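Local coordinates for TfuA domain-containing protein (Methanosarcina acetivorans, PDB 6XP8), which takes part in peptide backbone thioamidation, probably alongside a YcaO-family enzyme, and is built on a five-stranded parallel sheet packed with helices, at residues A[9-13]-A[14-18]; A[48-52]-A[53-57]; A[124-128]-A[129-133]; A[151-154]-A[155-159]; A[208-211]-A[212-216]. All coordinates share one frame; numbering follows the deposited sequence.

Interaction 1 (A[9-13]-A[14-18]); sequences NSISH and EDAKK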
# COMPACT_ATOMS: atom_id res chain seq x y z
N ASN A 9 6.64 1.92 -4.80
CA ASN A 9 5.30 2.48 -5.05
C ASN A 9 4.79 3.28 -3.84
O ASN A 9 4.53 4.48 -3.95
CB ASN A 9 4.28 1.39 -5.41
CG ASN A 9 4.73 0.49 -6.56
OD1 ASN A 9 5.53 0.88 -7.42
ND2 ASN A 9 4.18 -0.71 -6.59
N SER A 10 4.67 2.62 -2.69
CA SER A 10 4.09 3.23 -1.48
C SER A 10 5.04 4.26 -0.87
O SER A 10 4.61 5.24 -0.24
CB SER A 10 3.75 2.15 -0.46
OG SER A 10 2.79 1.26 -1.00
N ILE A 11 6.34 4.01 -1.05
CA ILE A 11 7.40 4.96 -0.73
C ILE A 11 8.52 4.70 -1.75
O ILE A 11 8.80 3.55 -2.10
CB ILE A 11 7.89 4.84 0.75
CG1 ILE A 11 8.81 6.02 1.12
CG2 ILE A 11 8.53 3.48 1.03
CD1 ILE A 11 8.97 6.26 2.61
N SER A 12 9.14 5.77 -2.22
CA SER A 12 10.25 5.65 -3.16
C SER A 12 11.49 5.10 -2.47
O SER A 12 11.63 5.20 -1.24
CB SER A 12 10.55 7.00 -3.82
OG SER A 12 11.08 7.92 -2.88
N HIS A 13 12.39 4.51 -3.26
CA HIS A 13 13.68 4.04 -2.76
C HIS A 13 14.46 5.21 -2.15
O HIS A 13 15.07 5.06 -1.11
CB HIS A 13 14.49 3.38 -3.88
CG HIS A 13 13.98 2.04 -4.31
ND1 HIS A 13 14.74 1.16 -5.04
CD2 HIS A 13 12.78 1.43 -4.12
CE1 HIS A 13 14.04 0.06 -5.28
NE2 HIS A 13 12.85 0.20 -4.73
N GLU A 14 14.37 6.37 -2.80
CA GLU A 14 15.03 7.60 -2.36
C GLU A 14 14.60 8.01 -0.95
O GLU A 14 15.44 8.34 -0.11
CB GLU A 14 14.77 8.74 -3.36
CG GLU A 14 15.27 8.51 -4.78
CD GLU A 14 14.22 7.87 -5.69
OE1 GLU A 14 13.90 6.67 -5.52
OE2 GLU A 14 13.73 8.57 -6.61
N ASP A 15 13.29 7.99 -0.70
CA ASP A 15 12.73 8.39 0.59
C ASP A 15 12.90 7.31 1.66
O ASP A 15 13.07 7.63 2.83
CB ASP A 15 11.27 8.80 0.44
CG ASP A 15 11.11 10.12 -0.30
OD1 ASP A 15 12.11 10.85 -0.48
OD2 ASP A 15 9.97 10.43 -0.70
N ALA A 16 12.86 6.05 1.24
CA ALA A 16 13.06 4.93 2.17
C ALA A 16 14.51 4.85 2.67
O ALA A 16 14.73 4.55 3.85
CB ALA A 16 12.64 3.62 1.53
N LYS A 17 15.47 5.13 1.78
CA LYS A 17 16.92 4.99 2.02
C LYS A 17 17.45 5.81 3.18
O LYS A 17 18.40 5.41 3.85
CB LYS A 17 17.71 5.36 0.77
CG LYS A 17 18.14 4.17 -0.05
CD LYS A 17 18.58 4.59 -1.44
CE LYS A 17 19.60 3.62 -2.02
NZ LYS A 17 19.11 2.21 -2.14
N LYS A 18 16.83 6.97 3.38
CA LYS A 18 17.22 7.90 4.43
C LYS A 18 16.75 7.40 5.79
O LYS A 18 17.45 7.57 6.79
CB LYS A 18 16.66 9.29 4.14
CG LYS A 18 17.17 9.91 2.84
CD LYS A 18 16.21 11.00 2.36
CE LYS A 18 16.73 11.69 1.11
NZ LYS A 18 15.92 12.91 0.82
O HOH W 1 8.25 8.49 -1.89
O HOH W 2 10.53 10.29 -4.11
O HOH W 3 11.64 4.17 -6.00

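Interaction 2 (A[48-52]-A[53-57]); sequences DGIFF and DRAAV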
# COMPACT_ATOMS: atom_id res chain seq x y z
N ASP A 48 5.61 -3.42 -1.37
CA ASP A 48 4.94 -3.44 -2.66
C ASP A 48 5.26 -4.71 -3.43
O ASP A 48 6.34 -5.29 -3.27
CB ASP A 48 5.33 -2.20 -3.48
CG ASP A 48 4.98 -0.90 -2.77
OD1 ASP A 48 3.84 -0.79 -2.28
OD2 ASP A 48 5.85 -0.00 -2.69
N GLY A 49 4.30 -5.13 -4.25
CA GLY A 49 4.45 -6.29 -5.10
C GLY A 49 3.44 -6.28 -6.22
O GLY A 49 2.37 -5.66 -6.11
N ILE A 50 3.78 -6.98 -7.30
CA ILE A 50 2.87 -7.13 -8.44
C ILE A 50 1.69 -8.00 -8.02
O ILE A 50 1.88 -9.02 -7.34
CB ILE A 50 3.62 -7.67 -9.69
CG1 ILE A 50 4.38 -6.54 -10.40
CG2 ILE A 50 2.67 -8.27 -10.71
CD1 ILE A 50 5.67 -6.12 -9.75
N PHE A 51 0.47 -7.60 -8.40
CA PHE A 51 -0.76 -8.30 -8.00
C PHE A 51 -1.25 -9.36 -8.98
O PHE A 51 -2.00 -10.26 -8.59
CB PHE A 51 -1.88 -7.31 -7.66
CG PHE A 51 -1.60 -6.49 -6.44
CD1 PHE A 51 -1.56 -7.09 -5.17
CD2 PHE A 51 -1.38 -5.11 -6.54
CE1 PHE A 51 -1.29 -6.33 -4.03
CE2 PHE A 51 -1.12 -4.34 -5.40
CZ PHE A 51 -1.07 -4.96 -4.15
N PHE A 52 -0.83 -9.26 -10.24
CA PHE A 52 -1.23 -10.22 -11.28
C PHE A 52 -0.80 -11.64 -10.91
O PHE A 52 0.34 -11.85 -10.49
CB PHE A 52 -0.68 -9.80 -12.65
CG PHE A 52 -1.03 -8.39 -13.04
CD1 PHE A 52 -2.37 -7.96 -13.06
CD2 PHE A 52 -0.03 -7.49 -13.40
CE1 PHE A 52 -2.69 -6.66 -13.41
CE2 PHE A 52 -0.35 -6.18 -13.76
CZ PHE A 52 -1.68 -5.77 -13.77
N ASP A 53 -1.74 -12.57 -11.06
CA ASP A 53 -1.57 -13.99 -10.68
C ASP A 53 -0.26 -14.64 -11.10
O ASP A 53 0.38 -15.30 -10.27
CB ASP A 53 -2.72 -14.82 -11.25
CG ASP A 53 -3.69 -15.28 -10.19
OD1 ASP A 53 -4.51 -14.46 -9.74
OD2 ASP A 53 -3.64 -16.48 -9.84
N ARG A 54 0.13 -14.46 -12.36
CA ARG A 54 1.32 -15.11 -12.92
C ARG A 54 2.60 -14.68 -12.19
O ARG A 54 3.53 -15.48 -12.04
CB ARG A 54 1.44 -14.84 -14.43
CG ARG A 54 2.61 -15.53 -15.13
CD ARG A 54 2.41 -17.04 -15.22
NE ARG A 54 3.59 -17.77 -15.67
CZ ARG A 54 4.58 -18.20 -14.88
NH1 ARG A 54 4.56 -17.96 -13.57
NH2 ARG A 54 5.60 -18.88 -15.40
N ALA A 55 2.61 -13.43 -11.72
CA ALA A 55 3.81 -12.79 -11.21
C ALA A 55 3.78 -12.46 -9.71
O ALA A 55 4.77 -11.98 -9.18
CB ALA A 55 4.10 -11.54 -12.03
N ALA A 56 2.66 -12.71 -9.03
CA ALA A 56 2.53 -12.35 -7.61
C ALA A 56 3.37 -13.25 -6.71
O ALA A 56 3.49 -14.45 -6.97
CB ALA A 56 1.07 -12.36 -7.17
N VAL A 57 3.94 -12.66 -5.65
CA VAL A 57 4.69 -13.42 -4.65
C VAL A 57 3.77 -14.48 -4.01
O VAL A 57 2.65 -14.17 -3.61
CB VAL A 57 5.37 -12.49 -3.59
CG1 VAL A 57 4.36 -11.69 -2.77
CG2 VAL A 57 6.31 -13.28 -2.69
O HOH W 4 3.88 -9.71 -5.67

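Interaction 3 (A[124-128]-A[129-133]); sequences ISVPL and VNIRE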
# COMPACT_ATOMS: atom_id res chain seq x y z
N ILE A 124 0.99 6.30 -10.56
CA ILE A 124 0.22 7.20 -11.40
C ILE A 124 -1.15 7.41 -10.75
O ILE A 124 -1.59 8.55 -10.56
CB ILE A 124 0.08 6.66 -12.85
CG1 ILE A 124 1.45 6.30 -13.47
CG2 ILE A 124 -0.73 7.61 -13.73
CD1 ILE A 124 2.47 7.42 -13.53
N SER A 125 -1.80 6.30 -10.41
CA SER A 125 -3.12 6.34 -9.79
C SER A 125 -3.06 6.38 -8.26
O SER A 125 -1.98 6.30 -7.66
CB SER A 125 -3.97 5.17 -10.29
OG SER A 125 -3.50 3.94 -9.78
N VAL A 126 -4.23 6.50 -7.64
CA VAL A 126 -4.39 6.60 -6.19
C VAL A 126 -5.01 5.30 -5.67
O VAL A 126 -6.04 4.85 -6.20
CB VAL A 126 -5.27 7.81 -5.79
CG1 VAL A 126 -5.40 7.93 -4.28
CG2 VAL A 126 -4.71 9.10 -6.37
N PRO A 127 -4.41 4.69 -4.62
CA PRO A 127 -5.00 3.47 -4.05
C PRO A 127 -6.30 3.77 -3.33
O PRO A 127 -6.45 4.85 -2.73
CB PRO A 127 -3.94 3.00 -3.06
CG PRO A 127 -3.23 4.25 -2.65
CD PRO A 127 -3.24 5.15 -3.84
N LEU A 128 -7.24 2.84 -3.42
CA LEU A 128 -8.54 2.96 -2.77
C LEU A 128 -8.45 3.23 -1.26
O LEU A 128 -9.23 4.03 -0.75
CB LEU A 128 -9.41 1.73 -3.06
CG LEU A 128 -10.89 1.73 -2.64
CD1 LEU A 128 -11.65 2.94 -3.17
CD2 LEU A 128 -11.53 0.45 -3.15
N VAL A 129 -7.50 2.59 -0.57
CA VAL A 129 -7.28 2.86 0.87
C VAL A 129 -6.99 4.33 1.19
O VAL A 129 -7.52 4.85 2.17
CB VAL A 129 -6.24 1.92 1.55
CG1 VAL A 129 -6.79 0.50 1.67
CG2 VAL A 129 -4.89 1.95 0.85
N ASN A 130 -6.16 4.98 0.36
CA ASN A 130 -5.88 6.42 0.47
C ASN A 130 -7.14 7.25 0.20
O ASN A 130 -7.37 8.25 0.88
CB ASN A 130 -4.76 6.85 -0.50
CG ASN A 130 -3.35 6.52 -0.00
OD1 ASN A 130 -3.16 5.70 0.90
ND2 ASN A 130 -2.35 7.11 -0.64
N ILE A 131 -7.94 6.83 -0.79
CA ILE A 131 -9.21 7.51 -1.12
C ILE A 131 -10.18 7.43 0.07
O ILE A 131 -10.77 8.44 0.47
CB ILE A 131 -9.85 6.97 -2.43
CG1 ILE A 131 -8.97 7.31 -3.64
CG2 ILE A 131 -11.27 7.51 -2.64
CD1 ILE A 131 -9.22 6.47 -4.88
N ARG A 132 -10.29 6.24 0.66
CA ARG A 132 -11.12 6.00 1.86
C ARG A 132 -10.76 6.97 2.99
O ARG A 132 -11.64 7.67 3.52
CB ARG A 132 -10.97 4.55 2.35
CG ARG A 132 -11.62 3.50 1.46
CD ARG A 132 -11.55 2.12 2.11
NE ARG A 132 -12.13 1.06 1.28
CZ ARG A 132 -13.44 0.78 1.18
NH1 ARG A 132 -14.35 1.50 1.83
NH2 ARG A 132 -13.83 -0.22 0.40
N GLU A 133 -9.47 7.04 3.31
CA GLU A 133 -8.97 7.85 4.41
C GLU A 133 -9.03 9.35 4.13
O GLU A 133 -9.27 10.16 5.04
CB GLU A 133 -7.54 7.43 4.77
CG GLU A 133 -7.47 6.09 5.50
CD GLU A 133 -8.19 6.12 6.83
OE1 GLU A 133 -7.69 6.77 7.77
OE2 GLU A 133 -9.27 5.50 6.94

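Interaction 4 (A[151-154]-A[155-159]); sequences ALLD and LAINT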
# COMPACT_ATOMS: atom_id res chain seq x y z
N ALA A 151 -21.37 8.68 -1.95
CA ALA A 151 -21.51 8.64 -3.41
C ALA A 151 -20.15 8.60 -4.09
O ALA A 151 -19.94 7.80 -5.01
CB ALA A 151 -22.34 9.81 -3.92
N LEU A 152 -19.22 9.43 -3.62
CA LEU A 152 -17.87 9.48 -4.20
C LEU A 152 -17.05 8.24 -3.88
O LEU A 152 -16.25 7.79 -4.71
CB LEU A 152 -17.13 10.74 -3.75
CG LEU A 152 -17.65 12.06 -4.35
CD1 LEU A 152 -16.96 13.23 -3.66
CD2 LEU A 152 -17.48 12.15 -5.86
N LEU A 153 -17.25 7.68 -2.69
CA LEU A 153 -16.59 6.43 -2.32
C LEU A 153 -17.07 5.26 -3.18
O LEU A 153 -16.26 4.49 -3.69
CB LEU A 153 -16.73 6.16 -0.82
CG LEU A 153 -16.22 4.82 -0.26
CD1 LEU A 153 -14.73 4.59 -0.53
CD2 LEU A 153 -16.50 4.76 1.23
N ASP A 154 -18.39 5.14 -3.34
CA ASP A 154 -18.97 4.15 -4.26
C ASP A 154 -18.43 4.30 -5.69
O ASP A 154 -18.12 3.30 -6.35
CB ASP A 154 -20.50 4.24 -4.26
CG ASP A 154 -21.13 3.27 -5.24
OD1 ASP A 154 -21.15 2.05 -4.96
OD2 ASP A 154 -21.61 3.74 -6.30
N LEU A 155 -18.32 5.55 -6.16
CA LEU A 155 -17.75 5.83 -7.48
C LEU A 155 -16.31 5.31 -7.57
O LEU A 155 -15.96 4.65 -8.55
CB LEU A 155 -17.82 7.33 -7.82
CG LEU A 155 -17.24 7.81 -9.17
CD1 LEU A 155 -17.82 7.09 -10.38
CD2 LEU A 155 -17.38 9.32 -9.33
N ALA A 156 -15.51 5.60 -6.55
CA ALA A 156 -14.10 5.17 -6.51
C ALA A 156 -13.97 3.65 -6.55
O ALA A 156 -13.17 3.11 -7.32
CB ALA A 156 -13.40 5.74 -5.29
N ILE A 157 -14.79 2.96 -5.75
CA ILE A 157 -14.85 1.48 -5.74
C ILE A 157 -15.16 0.96 -7.15
O ILE A 157 -14.58 -0.03 -7.60
CB ILE A 157 -15.87 0.96 -4.69
CG1 ILE A 157 -15.41 1.32 -3.26
CG2 ILE A 157 -16.10 -0.55 -4.81
CD1 ILE A 157 -16.48 1.22 -2.19
N ASN A 158 -16.06 1.66 -7.86
CA ASN A 158 -16.50 1.29 -9.20
C ASN A 158 -15.69 1.90 -10.35
O ASN A 158 -16.16 1.95 -11.50
CB ASN A 158 -18.00 1.60 -9.35
CG ASN A 158 -18.86 0.57 -8.65
OD1 ASN A 158 -18.94 -0.58 -9.07
ND2 ASN A 158 -19.49 0.98 -7.56
N THR A 159 -14.47 2.32 -10.04
CA THR A 159 -13.54 2.86 -11.04
C THR A 159 -12.38 1.89 -11.22
O THR A 159 -11.76 1.46 -10.23
CB THR A 159 -13.04 4.26 -10.61
OG1 THR A 159 -14.16 5.14 -10.49
CG2 THR A 159 -12.06 4.86 -11.63

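Interaction 5 (A[208-211]-A[212-216]); sequences ETVK and KLIEE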
# COMPACT_ATOMS: atom_id res chain seq x y z
N GLU A 208 10.55 0.76 9.90
CA GLU A 208 10.90 0.88 11.32
C GLU A 208 10.88 -0.48 12.03
O GLU A 208 11.72 -0.73 12.90
CB GLU A 208 10.02 1.93 12.02
CG GLU A 208 10.32 3.34 11.50
CD GLU A 208 9.39 4.43 11.99
OE1 GLU A 208 8.20 4.18 12.28
OE2 GLU A 208 9.87 5.59 12.06
N THR A 209 9.95 -1.35 11.63
CA THR A 209 9.87 -2.74 12.14
C THR A 209 11.08 -3.56 11.69
O THR A 209 11.70 -4.27 12.50
CB THR A 209 8.54 -3.42 11.75
OG1 THR A 209 7.45 -2.67 12.30
CG2 THR A 209 8.45 -4.84 12.30
N VAL A 210 11.41 -3.46 10.40
CA VAL A 210 12.60 -4.13 9.83
C VAL A 210 13.87 -3.64 10.56
O VAL A 210 14.71 -4.46 10.95
CB VAL A 210 12.69 -3.95 8.30
CG1 VAL A 210 14.02 -4.46 7.76
CG2 VAL A 210 11.54 -4.67 7.60
N LYS A 211 13.97 -2.33 10.76
CA LYS A 211 15.06 -1.72 11.53
C LYS A 211 15.25 -2.41 12.88
O LYS A 211 16.38 -2.79 13.23
CB LYS A 211 14.81 -0.22 11.72
CG LYS A 211 15.98 0.57 12.30
CD LYS A 211 15.62 2.02 12.56
CE LYS A 211 15.57 2.84 11.27
NZ LYS A 211 15.13 4.25 11.50
N LYS A 212 14.16 -2.59 13.62
CA LYS A 212 14.18 -3.23 14.94
C LYS A 212 14.62 -4.68 14.89
O LYS A 212 15.42 -5.12 15.73
CB LYS A 212 12.82 -3.11 15.63
CG LYS A 212 12.53 -1.71 16.15
CD LYS A 212 11.38 -1.68 17.14
CE LYS A 212 11.23 -0.29 17.75
NZ LYS A 212 12.38 0.11 18.62
N LEU A 213 14.14 -5.43 13.90
CA LEU A 213 14.47 -6.85 13.78
C LEU A 213 15.92 -7.11 13.38
O LEU A 213 16.51 -8.10 13.81
CB LEU A 213 13.50 -7.59 12.84
CG LEU A 213 12.05 -7.78 13.29
CD1 LEU A 213 11.25 -8.47 12.20
CD2 LEU A 213 11.91 -8.56 14.60
N ILE A 214 16.49 -6.21 12.56
CA ILE A 214 17.91 -6.25 12.20
C ILE A 214 18.78 -6.03 13.44
O ILE A 214 19.76 -6.76 13.65
CB ILE A 214 18.26 -5.26 11.04
CG1 ILE A 214 17.73 -5.79 9.70
CG2 ILE A 214 19.76 -4.96 10.95
CD1 ILE A 214 18.42 -7.03 9.15
N GLU A 215 18.39 -5.05 14.27
CA GLU A 215 19.10 -4.72 15.51
C GLU A 215 19.07 -5.84 16.55
O GLU A 215 19.99 -5.97 17.35
CB GLU A 215 18.56 -3.42 16.12
CG GLU A 215 18.98 -2.15 15.37
CD GLU A 215 18.36 -0.87 15.92
OE1 GLU A 215 17.47 -0.93 16.80
OE2 GLU A 215 18.77 0.22 15.45
N GLU A 216 18.02 -6.66 16.51
CA GLU A 216 17.86 -7.78 17.45
C GLU A 216 18.51 -9.07 16.94
O GLU A 216 18.33 -9.45 15.78
CB GLU A 216 16.38 -8.00 17.79
CG GLU A 216 15.78 -6.90 18.67
CD GLU A 216 14.27 -6.98 18.85
OE1 GLU A 216 13.60 -7.73 18.10
OE2 GLU A 216 13.75 -6.28 19.75

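Interaction 1 (A[9-13]-A[14-18])
The hydroxyl oxygen OG of S12 is held from two directions: it accepts the backbone N-H of D15 at 3.1 Å, with 155° at the hydrogen, and lies 2.7 Å from water 2. This is an N-cap, S12 standing immediately before helix 13-19 at the end of the loop that leaves strand 3-6 of the parallel sheet. The hydroxyl reaches the D15 amide because chi1 of S12 (68°) sets OG between the backbone N and the carbonyl carbon, over the first turn. A capping box would return the favour directly, from the D15 carboxylate to S12 N; here water 1 carries that half, accepting from S12 N at 2.9 Å and donating to D15 OD2. The same OD2 forms a salt bridge with R200 of helix 198-215, so the carboxylate oxygen has a charged partner as well as the water. One residue ahead of the cap, I11 completes a hydrophobic staple: its CG2 meets the methyl CB of A16 at 4.1 Å, while CG1 lies 3.8 Å from D15 CB. A203 and V204 of helix 198-215 cover the same isoleucine. Replaced by a glycine, I11 would probably leave the A16 methyl without its staple partner and open a gap facing A203 and V204. The H13 ring turns off the helix, where NE2 is bonded to T7 O. At the surface, the E14 chain bends at chi2 (92°), and water 3, accepting from H13 N at 2.9 Å, makes a weak bond to its OE1.

Interaction 2 (A[48-52]-A[53-57])
This is a reverse turn at the protein surface, in the loop that joins strand 43-46 to helix 59-67, and the contact is made mostly by backbone, with one small apolar touch beside it. The carbonyl oxygen of F52 is its focus. A55 N donates to F52 O at 3.0 Å, arriving above the carbonyl plane (44° out of it), and A56 N adds a weak bond to the same oxygen, bent to 119° at the hydrogen. The first bond closes a beta turn over F52-D53-R54-A55, whose two central residues both have near-helical backbone angles; the weak second bond, from residue i+4, superposes an alpha turn on it. Past the turn the chain doubles back beside I50. The I50 oxygen receives a CA-H...O contact from A56 CA at 3.4 Å, and water 4 bridges the opening of the bend, donating to I50 O at 2.7 Å and accepting from V57 N at 3.0 Å. The side chains follow this path. Branch CG2 of I50, set anti to the backbone N, touches A55 CB at 3.8 Å, whereas its longer branch leads off elsewhere. F51 heads away from the turn, its side chain touching M78 and V112, and the carbonyl oxygen of G49 sits over the centre of its ring, 3.7 Å above the plane. Backbone bonds from I50 to V28 and from A55 to R30 tie both arms of the bend to another loop, while the A56 methyl rests on M78 and R82 of helix 78-86.

Interaction 3 (A[124-128]-A[129-133])
The amide of N130 is covered on one face by the pyrrolidine ring of P127, whose CG stands over the amide carbon CG at 3.5 Å and is 3.6 Å from ND2. With the ring as its lid, the amide spends its polar atoms elsewhere: ND2 donates to D197 and E195, and OD1 accepts from K199 N at the start of helix 198-215. A leucine in place of N130 would probably leave K199 N without this acceptor and the two carboxylates without their shared donor. The second flat group, the R132 guanidinium, meets L128 CG only obliquely, with NE 4.2 Å away and in a salt bridge to E111. P127 occupies the N-cap of helix 128-140 and has no side-chain acceptor to offer, yet its carbonyl starts the helix, taking I131 N at 3.1 Å in the carbonyl plane. R132 N follows on L128 O at 2.8 Å, nearly along the C=O axis. Just before the cap, V126 forms a hydrophobic staple: CG1, anti to the backbone N (chi1 -178°), swings over the first turn to touch I131 CG1 at 3.7 Å. The chemistry implies a division of labour, in which apolar carbons seal the helix start while one buried amide links it to the acidic approach of helix 198-215.

Interaction 4 (A[151-154]-A[155-159])
Helix 146-157 ends here, and two side chains from just beyond it, N158 and T159, turn back to bond carbonyl oxygens of its last turn. The oxygen of D154 is gripped twice by N158, the first residue to depart from helical backbone angles. N158 N donates to it at 3.0 Å in the helical manner, and ND2 of the same residue donates at 3.0 Å from the other face of the carbonyl, 38° out of its plane. CG of N158 lies anti to its own carbonyl carbon (chi1 -76°), which folds the amide back over D154 O. The D154 carboxylate stands close by, its plane turned 62° from that of the amide, but OD1 and ND2 meet at a poor angle and form no bond. One residue further on, L155 O accepts from T159 OG1 at 2.7 Å, while T159 N closes a tighter turn on A156 O. Apolar contact along the helix is light: I157 CD1 touches L153 CG at 4.1 Å, and L152 and L155 barely meet through their CD2 methyls at 4.5 Å. I157 N binds L153 O at 3.0 Å. R164, from the following loop, adds a further donor at A156 O. The helix shares its sides among neighbours: L153 lies against R132 and L135 of helix 128-140, L155 against L169 and E172 of helix 166-175, and the small A156 sits where both helices come close, facing L128 and I131 on one and L169 on the other.

Interaction 5 (A[208-211]-A[212-216])
V210 and I214 lie one turn apart on the same side of helix 198-215, their CG1 atoms 4.4 Å from each other, and mark the apolar stripe of an amphipathic helix laid against the parallel sheet. V210 reaches strands 3-6, 43-46 and 71-74, I214 meets A3 and V43, and L213 lies on K71 and V73, so this final stretch of helix rests on the central strands. Round the helix, the later side chains share one posture. In K212, L213, I214 and E215 the gamma carbon (CG1 in isoleucine) is anti to its own carbonyl carbon, with chi1 near -70°, and drops back toward the carbonyl oxygen four residues earlier. Thus I214 CG1 comes 3.5 Å from V210 O, L213 CG 3.6 Å from T209 O, and K212 CG 3.5 Å from E208 O, each beside the oxygen that its own N-H binds. The straightest of these backbone bonds runs from I214 N to V210 O at 3.0 Å. On the outer side K211 and E215 are placed for a charge pair but do not join: K211 NZ and E215 OE2 stay 6.7 Å apart. The lysine instead stands with CG anti to its backbone N and bends at chi3, and NZ hydrogen-bonds to I19 O, at the end of helix 13-19; T209 OG1 likewise turns back, bonding to L205 O. Where the helix ends, E216 N makes a weak bond to K212 O at 3.1 Å.

The five contacts follow one another along the chain without interleaving. Interactions 1 and 2 sit in loops that leave adjacent strands, 3-6 and 43-46, and meet where D48 OD2 takes N9 N and D48 OD1 bonds S10 OG at 2.6 Å. Interaction 5 lies on helix 198-215 against the same sheet, its centre about 17 Å from that of interaction 1. Interactions 3 and 4 belong to the helical part: helices 128-140 and 146-157 pack with I131 CG2 at 3.8 Å from A156 CB, the centres of the two interactions about 11 Å apart. Helix 198-215 joins both parts, receiving N130 near its start and ending against the sheet at interaction 5, whose centre is about 38 Å from that of interaction 4.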